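Long-range contacts in RabGDI protein (Plasmodium falciparum 3D7, PDB 3P1W), which probably binds GDP-loaded, prenylated Rab GTPases, slows their nucleotide release and keeps them soluble for recycling between membranes: residues L47-N52 with T272-K277; Q325-I330 with V410-L415; S359-N364 with V382-E387. One frame throughout, in Å; residues are numbered along the deposited sequence.

Interactions 2 and 3 belong to one sheet and their centres lie about 9 Å apart: strand 320-333, paired in interaction 2, also neighbours strand 378-385, paired in interaction 3, through backbone bonds such as C329 N to V382 O. Interaction 1 stands apart, its centre about 25 Å and 31 Å from theirs, among the parallel strands of the mixed, Rossmann-like sheet. Interaction 3 is the buried one and combines apolar contacts with water-bridged polar links at one end. Interactions 1 and 2 are partly buried. The first pairs parallel strands that run out into turns, with a valine packed on a phenylalanine face; the second is regular antiparallel pairing with an amide–carboxylate pair at one end.

Interaction 1 of 3, residues L47-N52 with T272-K277; sequences LVLDRN and TFMLNK
V48 lies against the ring face of F273, its CG1 3.8 Å from the ring centroid and almost on the ring normal, a CH-pi contact. The V48 CG2 methyl reaches the rim instead, 3.5 Å from F273 CE1. A branched valine suits this place because one methyl can cover the ring centre while the other meets CE1 and CD1; helices 30-41 and 257-268 also pack on the phenylalanine. On the other side of the sheet L49 and M274 lie side by side, with L49 CD2 3.8 Å from M274 CB, and L47 CD1 touches the M274 sulfur.

The backbones form a short parallel ladder: V48 N donates to T272 O, M274 N to V48 O at 2.8 Å, and D50 N to M274 O. It extends the Rossmann-like sheet, in which strand 20-26, helix 30-41 and strand 46-49 make a beta-alpha-beta crossover.

Past the strands the bonding turns irregular. K277 N binds D50 O at 2.9 Å and N276 N binds N52 O, each donor standing above the carbonyl plane. D50 begins an Asx turn: its CG is anti to its backbone N (chi1 -164°), and D50 OD1 accepts from N52 N at 2.9 Å, the donor standing above the carboxylate plane, while OD2 bonds T28. The short carboxylate suits such a turn. A water donates to both R51 O and N276 OD1, while the K277 ammonium pairs with E299.

Interaction 2 of 3, residues Q325-I330 with V410-L415; sequences QVIRCI and VKISDL
Q325 and D414 both hold CG anti to their own carbonyl carbon (chi1 -66° in each), and their side chains run side by side in the same direction. The amide and carboxylate planes come out nearly coplanar, and Q325 NE2 donates to D414 OD1 over 2.8 Å, meeting the oxygen nearly along its C-O axis. That oxygen also takes a salt bridge from K322, so a carboxylate suits the place: one atom accepts from two donors. The glutamine is long enough to span the pair and still lay its amide against I412 CG2, 3.8 Å from Q325 OE1.

In I327 CG1 is anti to the backbone N, and this branch packs 3.8 Å from I412 CG1, while I327 CD1 meets V410 CG1. C329 SG touches V410 CG2 at 3.7 Å on the same face. The beta-branched I327, V410 and I412 favour an extended strand and give this face apolar side chains that pack on P391 and I392 of helix 391-394.

These are neighbouring antiparallel strands of a large mixed sheet, with V326–S413 and R328–K411 as hydrogen-bonded pairs. Each pair is joined by two hydrogen bonds; V326 N to S413 O is 2.8 Å, and the R328 N to K411 O bond is almost straight at 174°.

V326 is on the other face, and its CG1 meets CD2 of L415, which points toward strand 325-330, at 3.6 Å, the two side chains crossing at about a right angle. V326 CG2 sits over the centre of the R328 guanidinium, whose NH2 donates to the carbonyl oxygens of Y433 and D434.

Interaction 3 of 3, residues S359-N364 with V382-E387; sequences SDIYIN and VSATVE
I361 packs across the beta hairpin of strands 361-367 and 378-385 against V382, S383 and A384. Its CB stands 3.9 Å from S383 O. From there the chain divides: CG2, anti to the backbone N, presses closer to the same oxygen, with I361 CG2 to S383 O at 3.4 Å, and also touches V382 CG1. The other branch meets A384, where I361 CG1 lies 3.7 Å from A384 CB and the terminal CD1 rests on that methyl too. Alanine fits here because it leaves room for the isoleucine's longer arm, and P398 and I350 also pack on I361. Further along, I363 CG1 and V382 CG2 meet on this same face.

Y362 and S383 form the hydrogen-bonded pair, Y362 N donating to S383 O and S383 N to Y362 O at 2.9 Å. Their side chains share the other face; S383 OG sits 3.5 Å from Y362 CB and bonds to the carbonyl oxygen of A435, so a small hydroxyl both fits beside the tyrosine and reaches a neighbouring loop.

Toward S359 and T385 the two segments are joined by water. One molecule accepts from T385 N and donates to S359 OG; a second donates to D360 O, is hydrogen-bonded to T385 OG1 and lies in the plane of the Y362 ring at its edge. Set in the crowded position between backbone N and carbonyl carbon (chi1 63°), S359 OG donates to E387 OE2 over 2.6 Å, arriving from above the carboxylate plane.

Interaction 1 of 3, residues L47-N52 with T272-K277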
ATOM      1  N   LEU A  47      23.899  -2.462   8.779  1.00 33.78           N
ATOM      2  CA  LEU A  47      23.655  -3.823   9.249  1.00 32.70           C
ATOM      3  C   LEU A  47      22.135  -3.940   9.378  1.00 30.45           C
ATOM      4  O   LEU A  47      21.508  -3.043   9.940  1.00 29.66           O
ATOM      5  CB  LEU A  47      24.286  -4.036  10.610  1.00 32.89           C
ATOM      6  CG  LEU A  47      24.072  -5.397  11.292  1.00 33.44           C
ATOM      7  CD1 LEU A  47      24.595  -6.557  10.443  1.00 33.88           C
ATOM      8  CD2 LEU A  47      24.731  -5.423  12.682  1.00 33.92           C
ATOM      9  N   VAL A  48      21.568  -5.039   8.882  1.00 29.64           N
ATOM     10  CA  VAL A  48      20.111  -5.277   8.964  1.00 27.68           C
ATOM     11  C   VAL A  48      19.872  -6.543   9.772  1.00 27.88           C
ATOM     12  O   VAL A  48      20.420  -7.604   9.417  1.00 29.57           O
ATOM     13  CB  VAL A  48      19.501  -5.410   7.550  1.00 27.12           C
ATOM     14  CG1 VAL A  48      17.970  -5.624   7.626  1.00 25.11           C
ATOM     15  CG2 VAL A  48      19.850  -4.168   6.723  1.00 28.48           C
ATOM     16  N   LEU A  49      19.102  -6.426  10.862  1.00 26.54           N
ATOM     17  CA  LEU A  49      18.862  -7.517  11.807  1.00 26.76           C
ATOM     18  C   LEU A  49      17.382  -7.762  11.975  1.00 25.84           C
ATOM     19  O   LEU A  49      16.612  -6.800  12.040  1.00 25.76           O
ATOM     20  CB  LEU A  49      19.419  -7.154  13.195  1.00 27.10           C
ATOM     21  CG  LEU A  49      20.890  -6.751  13.198  1.00 29.82           C
ATOM     22  CD1 LEU A  49      21.328  -6.418  14.617  1.00 31.60           C
ATOM     23  CD2 LEU A  49      21.725  -7.873  12.614  1.00 28.31           C
ATOM     24  N   ASP A  50      16.996  -9.033  12.107  1.00 25.80           N
ATOM     25  CA  ASP A  50      15.610  -9.404  12.335  1.00 25.86           C
ATOM     26  C   ASP A  50      15.550 -10.567  13.311  1.00 27.03           C
ATOM     27  O   ASP A  50      16.264 -11.573  13.156  1.00 28.02           O
ATOM     28  CB  ASP A  50      14.952  -9.784  10.992  1.00 25.02           C
ATOM     29  CG  ASP A  50      13.409  -9.819  11.051  1.00 25.05           C
ATOM     30  OD1 ASP A  50      12.823 -10.193  12.082  1.00 27.22           O
ATOM     31  OD2 ASP A  50      12.804  -9.434  10.041  1.00 24.95           O
ATOM     32  N   ARG A  51      14.696 -10.437  14.317  1.00 26.84           N
ATOM     33  CA  ARG A  51      14.518 -11.492  15.307  1.00 28.54           C
ATOM     34  C   ARG A  51      13.907 -12.779  14.732  1.00 29.17           C
ATOM     35  O   ARG A  51      14.093 -13.850  15.285  1.00 30.51           O
ATOM     36  CB  ARG A  51      13.667 -10.985  16.471  1.00 28.11           C
ATOM     37  CG  ARG A  51      12.198 -10.772  16.136  1.00 28.40           C
ATOM     38  CD  ARG A  51      11.352 -10.414  17.360  1.00 30.38           C
ATOM     39  NE  ARG A  51      11.531  -9.029  17.781  1.00 32.29           N
ATOM     40  CZ  ARG A  51      10.882  -7.974  17.276  1.00 30.34           C
ATOM     41  NH1 ARG A  51      10.010  -8.100  16.290  1.00 28.78           N
ATOM     42  NH2 ARG A  51      11.120  -6.770  17.766  1.00 31.30           N
ATOM     43  N   ASN A  52      13.149 -12.647  13.642  1.00 28.79           N
ATOM     44  CA  ASN A  52      12.404 -13.746  13.058  1.00 29.16           C
ATOM     45  C   ASN A  52      13.287 -14.654  12.216  1.00 29.78           C
ATOM     46  O   ASN A  52      14.343 -14.221  11.744  1.00 29.97           O
ATOM     47  CB  ASN A  52      11.282 -13.187  12.153  1.00 27.67           C
ATOM     48  CG  ASN A  52      10.228 -12.404  12.918  1.00 27.78           C
ATOM     49  OD1 ASN A  52       9.926 -12.708  14.072  1.00 26.72           O
ATOM     50  ND2 ASN A  52       9.650 -11.392  12.262  1.00 26.39           N
ATOM     51  N   THR A 272      24.927  -6.532   5.078  1.00 46.10           N
ATOM     52  CA  THR A 272      24.157  -7.757   4.908  1.00 45.91           C
ATOM     53  C   THR A 272      23.014  -7.861   5.898  1.00 43.62           C
ATOM     54  O   THR A 272      22.988  -7.183   6.944  1.00 41.87           O
ATOM     55  CB  THR A 272      25.001  -9.055   5.047  1.00 48.02           C
ATOM     56  OG1 THR A 272      24.315 -10.127   4.370  1.00 50.06           O
ATOM     57  CG2 THR A 272      25.220  -9.424   6.535  1.00 46.32           C
ATOM     58  N   PHE A 273      22.082  -8.741   5.549  1.00 42.78           N
ATOM     59  CA  PHE A 273      20.853  -8.945   6.311  1.00 40.77           C
ATOM     60  C   PHE A 273      21.093 -10.176   7.187  1.00 40.86           C
ATOM     61  O   PHE A 273      21.834 -11.098   6.788  1.00 41.77           O
ATOM     62  CB  PHE A 273      19.677  -9.190   5.382  1.00 40.64           C
ATOM     63  CG  PHE A 273      19.113  -7.940   4.705  1.00 38.73           C
ATOM     64  CD1 PHE A 273      19.930  -6.893   4.287  1.00 37.27           C
ATOM     65  CD2 PHE A 273      17.755  -7.857   4.428  1.00 36.97           C
ATOM     66  CE1 PHE A 273      19.403  -5.786   3.643  1.00 35.28           C
ATOM     67  CE2 PHE A 273      17.218  -6.741   3.764  1.00 34.53           C
ATOM     68  CZ  PHE A 273      18.048  -5.710   3.379  1.00 34.72           C
ATOM     69  N   MET A 274      20.520 -10.175   8.389  1.00 38.47           N
ATOM     70  CA  MET A 274      20.674 -11.298   9.299  1.00 38.22           C
ATOM     71  C   MET A 274      19.370 -11.633   9.978  1.00 36.58           C
ATOM     72  O   MET A 274      18.790 -10.803  10.670  1.00 35.19           O
ATOM     73  CB  MET A 274      21.718 -10.985  10.379  1.00 38.74           C
ATOM     74  CG  MET A 274      23.070 -10.561   9.836  1.00 40.55           C
ATOM     75  SD  MET A 274      24.317 -10.532  11.155  1.00 43.85           S
ATOM     76  CE  MET A 274      24.861 -12.253  11.136  1.00 44.78           C
ATOM     77  N   LEU A 275      18.943 -12.876   9.822  1.00 37.16           N
ATOM     78  CA  LEU A 275      17.763 -13.372  10.506  1.00 36.11           C
ATOM     79  C   LEU A 275      18.148 -13.991  11.835  1.00 36.65           C
ATOM     80  O   LEU A 275      19.329 -14.189  12.113  1.00 35.78           O
ATOM     81  CB  LEU A 275      17.043 -14.405   9.635  1.00 36.66           C
ATOM     82  CG  LEU A 275      16.521 -13.877   8.299  1.00 36.76           C
ATOM     83  CD1 LEU A 275      16.037 -15.031   7.425  1.00 39.36           C
ATOM     84  CD2 LEU A 275      15.425 -12.821   8.514  1.00 34.95           C
ATOM     85  N   ASN A 276      17.144 -14.316  12.642  1.00 36.35           N
ATOM     86  CA  ASN A 276      17.348 -14.978  13.938  1.00 37.87           C
ATOM     87  C   ASN A 276      18.286 -14.230  14.884  1.00 39.52           C
ATOM     88  O   ASN A 276      19.009 -14.858  15.689  1.00 39.59           O
ATOM     89  CB  ASN A 276      17.860 -16.406  13.732  1.00 39.38           C
ATOM     90  CG  ASN A 276      16.936 -17.229  12.881  1.00 39.13           C
ATOM     91  OD1 ASN A 276      15.774 -17.472  13.249  1.00 37.89           O
ATOM     92  ND2 ASN A 276      17.438 -17.667  11.731  1.00 39.07           N
ATOM     93  N   LYS A 277      18.270 -12.901  14.796  1.00 40.13           N
ATOM     94  CA  LYS A 277      19.137 -12.041  15.615  1.00 42.39           C
ATOM     95  C   LYS A 277      18.320 -11.262  16.627  1.00 43.11           C
ATOM     96  O   LYS A 277      17.655 -10.279  16.276  1.00 43.50           O
ATOM     97  CB  LYS A 277      19.914 -11.073  14.727  1.00 42.28           C
ATOM     98  CG  LYS A 277      21.037 -11.722  13.931  1.00 44.31           C
ATOM     99  CD  LYS A 277      22.120 -12.308  14.835  1.00 45.53           C
ATOM    100  CE  LYS A 277      23.311 -12.795  14.032  1.00 48.22           C
ATOM    101  NZ  LYS A 277      24.058 -13.819  14.790  1.00 49.03           N
TER
HETATM  102  O   HOH W   1      14.179 -16.565  15.225  1.00 44.17           O

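Interaction 2 of 3, residues Q325-I330 with V410-L415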
ATOM      1  N   GLN A 325      -6.511   0.664  15.029  1.00 18.64           N
ATOM      2  CA  GLN A 325      -6.234  -0.720  14.606  1.00 18.04           C
ATOM      3  C   GLN A 325      -6.667  -0.905  13.158  1.00 16.80           C
ATOM      4  O   GLN A 325      -7.540  -0.189  12.672  1.00 16.74           O
ATOM      5  CB  GLN A 325      -7.011  -1.734  15.470  1.00 18.87           C
ATOM      6  CG  GLN A 325      -6.597  -1.792  16.935  1.00 22.34           C
ATOM      7  CD  GLN A 325      -7.166  -2.987  17.656  1.00 26.99           C
ATOM      8  OE1 GLN A 325      -8.368  -3.180  17.681  1.00 28.16           O
ATOM      9  NE2 GLN A 325      -6.297  -3.786  18.263  1.00 29.86           N
ATOM     10  N   VAL A 326      -6.065  -1.889  12.506  1.00 15.50           N
ATOM     11  CA  VAL A 326      -6.413  -2.302  11.147  1.00 14.70           C
ATOM     12  C   VAL A 326      -6.858  -3.774  11.196  1.00 15.50           C
ATOM     13  O   VAL A 326      -6.311  -4.554  11.983  1.00 16.17           O
ATOM     14  CB  VAL A 326      -5.240  -2.089  10.173  1.00 14.97           C
ATOM     15  CG1 VAL A 326      -3.923  -2.828  10.644  1.00 14.85           C
ATOM     16  CG2 VAL A 326      -5.637  -2.571   8.767  1.00 14.35           C
ATOM     17  N   ILE A 327      -7.881  -4.143  10.398  1.00 14.92           N
ATOM     18  CA  ILE A 327      -8.263  -5.528  10.212  1.00 13.93           C
ATOM     19  C   ILE A 327      -8.012  -5.879   8.765  1.00 13.51           C
ATOM     20  O   ILE A 327      -8.284  -5.069   7.853  1.00 13.05           O
ATOM     21  CB  ILE A 327      -9.747  -5.787  10.644  1.00 14.70           C
ATOM     22  CG1 ILE A 327     -10.114  -7.258  10.430  1.00 15.82           C
ATOM     23  CG2 ILE A 327     -10.729  -4.807   9.914  1.00 13.23           C
ATOM     24  CD1 ILE A 327     -11.464  -7.668  11.137  1.00 19.17           C
ATOM     25  N   ARG A 328      -7.379  -7.026   8.564  1.00 12.89           N
ATOM     26  CA  ARG A 328      -7.235  -7.638   7.259  1.00 13.90           C
ATOM     27  C   ARG A 328      -7.745  -9.053   7.301  1.00 14.30           C
ATOM     28  O   ARG A 328      -7.429  -9.816   8.210  1.00 15.02           O
ATOM     29  CB  ARG A 328      -5.766  -7.642   6.763  1.00 13.61           C
ATOM     30  CG  ARG A 328      -5.165  -6.275   6.631  1.00 13.96           C
ATOM     31  CD  ARG A 328      -3.831  -6.259   5.932  1.00 15.57           C
ATOM     32  NE  ARG A 328      -3.325  -4.888   5.896  1.00 14.12           N
ATOM     33  CZ  ARG A 328      -2.658  -4.293   6.903  1.00 16.23           C
ATOM     34  NH1 ARG A 328      -2.348  -4.960   8.004  1.00 16.43           N
ATOM     35  NH2 ARG A 328      -2.283  -3.034   6.798  1.00 15.92           N
ATOM     36  N   CYS A 329      -8.569  -9.387   6.311  1.00 14.97           N
ATOM     37  CA  CYS A 329      -9.161 -10.700   6.195  1.00 16.03           C
ATOM     38  C   CYS A 329      -8.767 -11.257   4.851  1.00 17.04           C
ATOM     39  O   CYS A 329      -9.209 -10.764   3.817  1.00 16.09           O
ATOM     40  CB  CYS A 329     -10.694 -10.629   6.293  1.00 16.87           C
ATOM     41  SG  CYS A 329     -11.406 -12.309   6.360  1.00 20.33           S
ATOM     42  N   ILE A 330      -7.908 -12.273   4.884  1.00 17.37           N
ATOM     43  CA  ILE A 330      -7.504 -13.022   3.710  1.00 18.31           C
ATOM     44  C   ILE A 330      -8.504 -14.144   3.459  1.00 18.65           C
ATOM     45  O   ILE A 330      -8.762 -14.959   4.352  1.00 18.02           O
ATOM     46  CB  ILE A 330      -6.083 -13.597   3.900  1.00 18.23           C
ATOM     47  CG1 ILE A 330      -5.066 -12.449   4.055  1.00 18.86           C
ATOM     48  CG2 ILE A 330      -5.726 -14.564   2.730  1.00 18.79           C
ATOM     49  CD1 ILE A 330      -3.682 -12.855   4.629  1.00 18.31           C
ATOM     50  N   VAL A 410      -8.031 -14.045   9.499  1.00 18.71           N
ATOM     51  CA  VAL A 410      -8.231 -12.704   9.993  1.00 18.41           C
ATOM     52  C   VAL A 410      -7.116 -12.266  10.926  1.00 18.27           C
ATOM     53  O   VAL A 410      -6.704 -13.035  11.810  1.00 17.72           O
ATOM     54  CB  VAL A 410      -9.522 -12.575  10.794  1.00 19.44           C
ATOM     55  CG1 VAL A 410      -9.644 -11.137  11.312  1.00 21.17           C
ATOM     56  CG2 VAL A 410     -10.735 -12.958   9.934  1.00 22.14           C
ATOM     57  N   LYS A 411      -6.598 -11.053  10.721  1.00 16.75           N
ATOM     58  CA  LYS A 411      -5.566 -10.480  11.594  1.00 16.59           C
ATOM     59  C   LYS A 411      -5.919  -9.034  11.910  1.00 16.48           C
ATOM     60  O   LYS A 411      -6.163  -8.215  11.007  1.00 15.24           O
ATOM     61  CB  LYS A 411      -4.170 -10.547  10.955  1.00 16.34           C
ATOM     62  CG  LYS A 411      -3.054 -10.134  11.879  1.00 17.15           C
ATOM     63  CD  LYS A 411      -1.706 -10.363  11.191  1.00 20.07           C
ATOM     64  CE  LYS A 411      -0.545  -9.936  12.086  1.00 23.77           C
ATOM     65  NZ  LYS A 411       0.723 -10.252  11.402  1.00 24.90           N
ATOM     66  N   ILE A 412      -5.991  -8.739  13.200  1.00 16.22           N
ATOM     67  CA  ILE A 412      -6.215  -7.388  13.665  1.00 17.00           C
ATOM     68  C   ILE A 412      -4.940  -6.870  14.320  1.00 17.44           C
ATOM     69  O   ILE A 412      -4.346  -7.552  15.186  1.00 17.65           O
ATOM     70  CB  ILE A 412      -7.395  -7.321  14.644  1.00 17.52           C
ATOM     71  CG1 ILE A 412      -8.688  -7.754  13.952  1.00 19.02           C
ATOM     72  CG2 ILE A 412      -7.537  -5.882  15.211  1.00 19.18           C
ATOM     73  CD1 ILE A 412      -9.852  -8.091  14.952  1.00 23.56           C
ATOM     74  N   SER A 413      -4.465  -5.725  13.861  1.00 17.33           N
ATOM     75  CA  SER A 413      -3.171  -5.186  14.308  1.00 18.41           C
ATOM     76  C   SER A 413      -3.317  -3.747  14.824  1.00 18.75           C
ATOM     77  O   SER A 413      -4.098  -2.947  14.274  1.00 16.48           O
ATOM     78  CB  SER A 413      -2.166  -5.209  13.152  1.00 18.56           C
ATOM     79  OG  SER A 413      -1.958  -6.520  12.640  1.00 19.82           O
ATOM     80  N   ASP A 414      -2.507  -3.392  15.832  1.00 18.30           N
ATOM     81  CA  ASP A 414      -2.444  -2.016  16.295  1.00 18.60           C
ATOM     82  C   ASP A 414      -1.701  -1.166  15.271  1.00 18.15           C
ATOM     83  O   ASP A 414      -0.754  -1.625  14.630  1.00 17.95           O
ATOM     84  CB  ASP A 414      -1.759  -1.913  17.674  1.00 20.08           C
ATOM     85  CG  ASP A 414      -2.545  -2.571  18.789  1.00 22.99           C
ATOM     86  OD1 ASP A 414      -3.787  -2.616  18.777  1.00 24.21           O
ATOM     87  OD2 ASP A 414      -1.883  -3.058  19.719  1.00 27.21           O
ATOM     88  N   LEU A 415      -2.165   0.060  15.088  1.00 17.76           N
ATOM     89  CA  LEU A 415      -1.536   1.046  14.216  1.00 18.31           C
ATOM     90  C   LEU A 415      -0.790   2.061  15.058  1.00 19.10           C
ATOM     91  O   LEU A 415      -1.398   2.743  15.906  1.00 19.78           O
ATOM     92  CB  LEU A 415      -2.580   1.798  13.379  1.00 18.07           C
ATOM     93  CG  LEU A 415      -3.377   0.987  12.356  1.00 19.12           C
ATOM     94  CD1 LEU A 415      -4.533   1.818  11.751  1.00 17.40           C
ATOM     95  CD2 LEU A 415      -2.433   0.436  11.260  1.00 18.96           C
TER

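Interaction 3 of 3, residues S359-N364 with V382-E387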
ATOM      1  N   SER A 359     -13.918   5.903   7.270  1.00 18.44           N
ATOM      2  CA  SER A 359     -12.664   5.556   6.574  1.00 18.48           C
ATOM      3  C   SER A 359     -12.944   4.501   5.514  1.00 17.80           C
ATOM      4  O   SER A 359     -13.865   3.666   5.671  1.00 17.27           O
ATOM      5  CB  SER A 359     -11.618   5.092   7.581  1.00 17.87           C
ATOM      6  OG  SER A 359     -12.032   3.901   8.266  1.00 16.15           O
ATOM      7  N   ASP A 360     -12.188   4.542   4.420  1.00 17.12           N
ATOM      8  CA  ASP A 360     -12.478   3.677   3.281  1.00 16.19           C
ATOM      9  C   ASP A 360     -12.179   2.196   3.613  1.00 15.61           C
ATOM     10  O   ASP A 360     -11.394   1.888   4.533  1.00 14.89           O
ATOM     11  CB  ASP A 360     -11.676   4.094   2.054  1.00 16.24           C
ATOM     12  CG  ASP A 360     -12.106   5.443   1.457  1.00 17.31           C
ATOM     13  OD1 ASP A 360     -12.958   6.187   2.025  1.00 18.17           O
ATOM     14  OD2 ASP A 360     -11.545   5.764   0.384  1.00 18.80           O
ATOM     15  N   ILE A 361     -12.768   1.303   2.843  1.00 14.78           N
ATOM     16  CA  ILE A 361     -12.434  -0.127   2.896  1.00 14.79           C
ATOM     17  C   ILE A 361     -11.907  -0.534   1.529  1.00 14.77           C
ATOM     18  O   ILE A 361     -12.316   0.039   0.497  1.00 15.43           O
ATOM     19  CB  ILE A 361     -13.629  -0.959   3.374  1.00 14.97           C
ATOM     20  CG1 ILE A 361     -13.965  -0.556   4.831  1.00 15.08           C
ATOM     21  CG2 ILE A 361     -13.368  -2.455   3.261  1.00 15.82           C
ATOM     22  CD1 ILE A 361     -15.153  -1.318   5.477  1.00 15.38           C
ATOM     23  N   TYR A 362     -10.990  -1.495   1.521  1.00 14.49           N
ATOM     24  CA  TYR A 362     -10.281  -1.900   0.319  1.00 14.50           C
ATOM     25  C   TYR A 362     -10.286  -3.413   0.157  1.00 15.34           C
ATOM     26  O   TYR A 362     -10.269  -4.138   1.131  1.00 14.80           O
ATOM     27  CB  TYR A 362      -8.841  -1.392   0.372  1.00 13.99           C
ATOM     28  CG  TYR A 362      -8.686   0.076   0.747  1.00 14.62           C
ATOM     29  CD1 TYR A 362      -8.548   1.052  -0.241  1.00 16.19           C
ATOM     30  CD2 TYR A 362      -8.697   0.495   2.085  1.00 14.19           C
ATOM     31  CE1 TYR A 362      -8.402   2.392   0.077  1.00 16.47           C
ATOM     32  CE2 TYR A 362      -8.562   1.841   2.422  1.00 15.65           C
ATOM     33  CZ  TYR A 362      -8.411   2.783   1.422  1.00 16.36           C
ATOM     34  OH  TYR A 362      -8.290   4.108   1.728  1.00 15.63           O
ATOM     35  N   ILE A 363     -10.304  -3.884  -1.089  1.00 15.98           N
ATOM     36  CA  ILE A 363     -10.203  -5.310  -1.381  1.00 16.45           C
ATOM     37  C   ILE A 363      -9.214  -5.509  -2.526  1.00 18.37           C
ATOM     38  O   ILE A 363      -9.387  -4.915  -3.599  1.00 19.99           O
ATOM     39  CB  ILE A 363     -11.537  -5.948  -1.779  1.00 17.13           C
ATOM     40  CG1 ILE A 363     -12.648  -5.565  -0.809  1.00 16.86           C
ATOM     41  CG2 ILE A 363     -11.366  -7.453  -1.967  1.00 18.65           C
ATOM     42  CD1 ILE A 363     -14.070  -6.118  -1.151  1.00 19.04           C
ATOM     43  N   ASN A 364      -8.169  -6.305  -2.288  1.00 17.04           N
ATOM     44  CA  ASN A 364      -7.274  -6.747  -3.364  1.00 18.82           C
ATOM     45  C   ASN A 364      -7.522  -8.198  -3.692  1.00 19.77           C
ATOM     46  O   ASN A 364      -7.850  -8.974  -2.817  1.00 19.86           O
ATOM     47  CB  ASN A 364      -5.832  -6.531  -2.983  1.00 18.79           C
ATOM     48  CG  ASN A 364      -5.416  -5.101  -3.183  1.00 21.12           C
ATOM     49  OD1 ASN A 364      -6.135  -4.320  -3.837  1.00 22.06           O
ATOM     50  ND2 ASN A 364      -4.272  -4.730  -2.632  1.00 20.31           N
ATOM     51  N   VAL A 382      -9.475  -8.276   2.274  1.00 15.51           N
ATOM     52  CA  VAL A 382     -10.285  -7.131   2.682  1.00 15.18           C
ATOM     53  C   VAL A 382      -9.556  -6.417   3.799  1.00 15.14           C
ATOM     54  O   VAL A 382      -9.173  -7.060   4.755  1.00 15.26           O
ATOM     55  CB  VAL A 382     -11.666  -7.581   3.165  1.00 15.41           C
ATOM     56  CG1 VAL A 382     -12.487  -6.370   3.644  1.00 16.94           C
ATOM     57  CG2 VAL A 382     -12.438  -8.358   2.059  1.00 17.96           C
ATOM     58  N   SER A 383      -9.397  -5.091   3.710  1.00 14.47           N
ATOM     59  CA  SER A 383      -8.714  -4.335   4.729  1.00 14.75           C
ATOM     60  C   SER A 383      -9.528  -3.108   5.104  1.00 14.73           C
ATOM     61  O   SER A 383     -10.138  -2.453   4.228  1.00 13.97           O
ATOM     62  CB  SER A 383      -7.302  -3.934   4.237  1.00 15.19           C
ATOM     63  OG  SER A 383      -7.379  -3.228   2.994  1.00 18.02           O
ATOM     64  N   ALA A 384      -9.542  -2.807   6.394  1.00 13.95           N
ATOM     65  CA  ALA A 384     -10.278  -1.699   6.928  1.00 13.90           C
ATOM     66  C   ALA A 384      -9.610  -1.119   8.156  1.00 14.98           C
ATOM     67  O   ALA A 384      -8.928  -1.831   8.898  1.00 16.08           O
ATOM     68  CB  ALA A 384     -11.734  -2.126   7.278  1.00 13.98           C
ATOM     69  N   THR A 385      -9.851   0.161   8.407  1.00 15.32           N
ATOM     70  CA  THR A 385      -9.504   0.778   9.695  1.00 16.34           C
ATOM     71  C   THR A 385     -10.627   0.484  10.657  1.00 17.51           C
ATOM     72  O   THR A 385     -11.790   0.669  10.323  1.00 17.49           O
ATOM     73  CB  THR A 385      -9.299   2.296   9.599  1.00 17.16           C
ATOM     74  OG1 THR A 385      -8.366   2.576   8.560  1.00 16.75           O
ATOM     75  CG2 THR A 385      -8.757   2.870  10.971  1.00 19.00           C
ATOM     76  N   VAL A 386     -10.276   0.002  11.851  1.00 17.28           N
ATOM     77  CA  VAL A 386     -11.270  -0.398  12.824  1.00 17.93           C
ATOM     78  C   VAL A 386     -11.916   0.868  13.439  1.00 18.40           C
ATOM     79  O   VAL A 386     -11.219   1.731  13.968  1.00 19.09           O
ATOM     80  CB  VAL A 386     -10.657  -1.250  13.924  1.00 17.71           C
ATOM     81  CG1 VAL A 386     -11.713  -1.513  15.009  1.00 18.98           C
ATOM     82  CG2 VAL A 386     -10.082  -2.578  13.356  1.00 16.18           C
ATOM     83  N   GLU A 387     -13.226   0.990  13.323  1.00 19.02           N
ATOM     84  CA  GLU A 387     -13.970   2.104  13.897  1.00 20.26           C
ATOM     85  C   GLU A 387     -14.914   1.737  15.040  1.00 21.08           C
ATOM     86  O   GLU A 387     -15.451   2.642  15.702  1.00 20.86           O
ATOM     87  CB  GLU A 387     -14.787   2.826  12.782  1.00 21.21           C
ATOM     88  CG  GLU A 387     -13.876   3.427  11.763  1.00 22.24           C
ATOM     89  CD  GLU A 387     -14.538   4.310  10.721  1.00 25.32           C
ATOM     90  OE1 GLU A 387     -15.793   4.418  10.668  1.00 24.76           O
ATOM     91  OE2 GLU A 387     -13.741   4.907   9.951  1.00 28.74           O
TER
HETATM   92  O   HOH W   2     -12.066   1.518   7.175  1.00 15.92           O
HETATM   93  O   HOH W   3      -9.195   2.774   5.924  1.00 16.07           O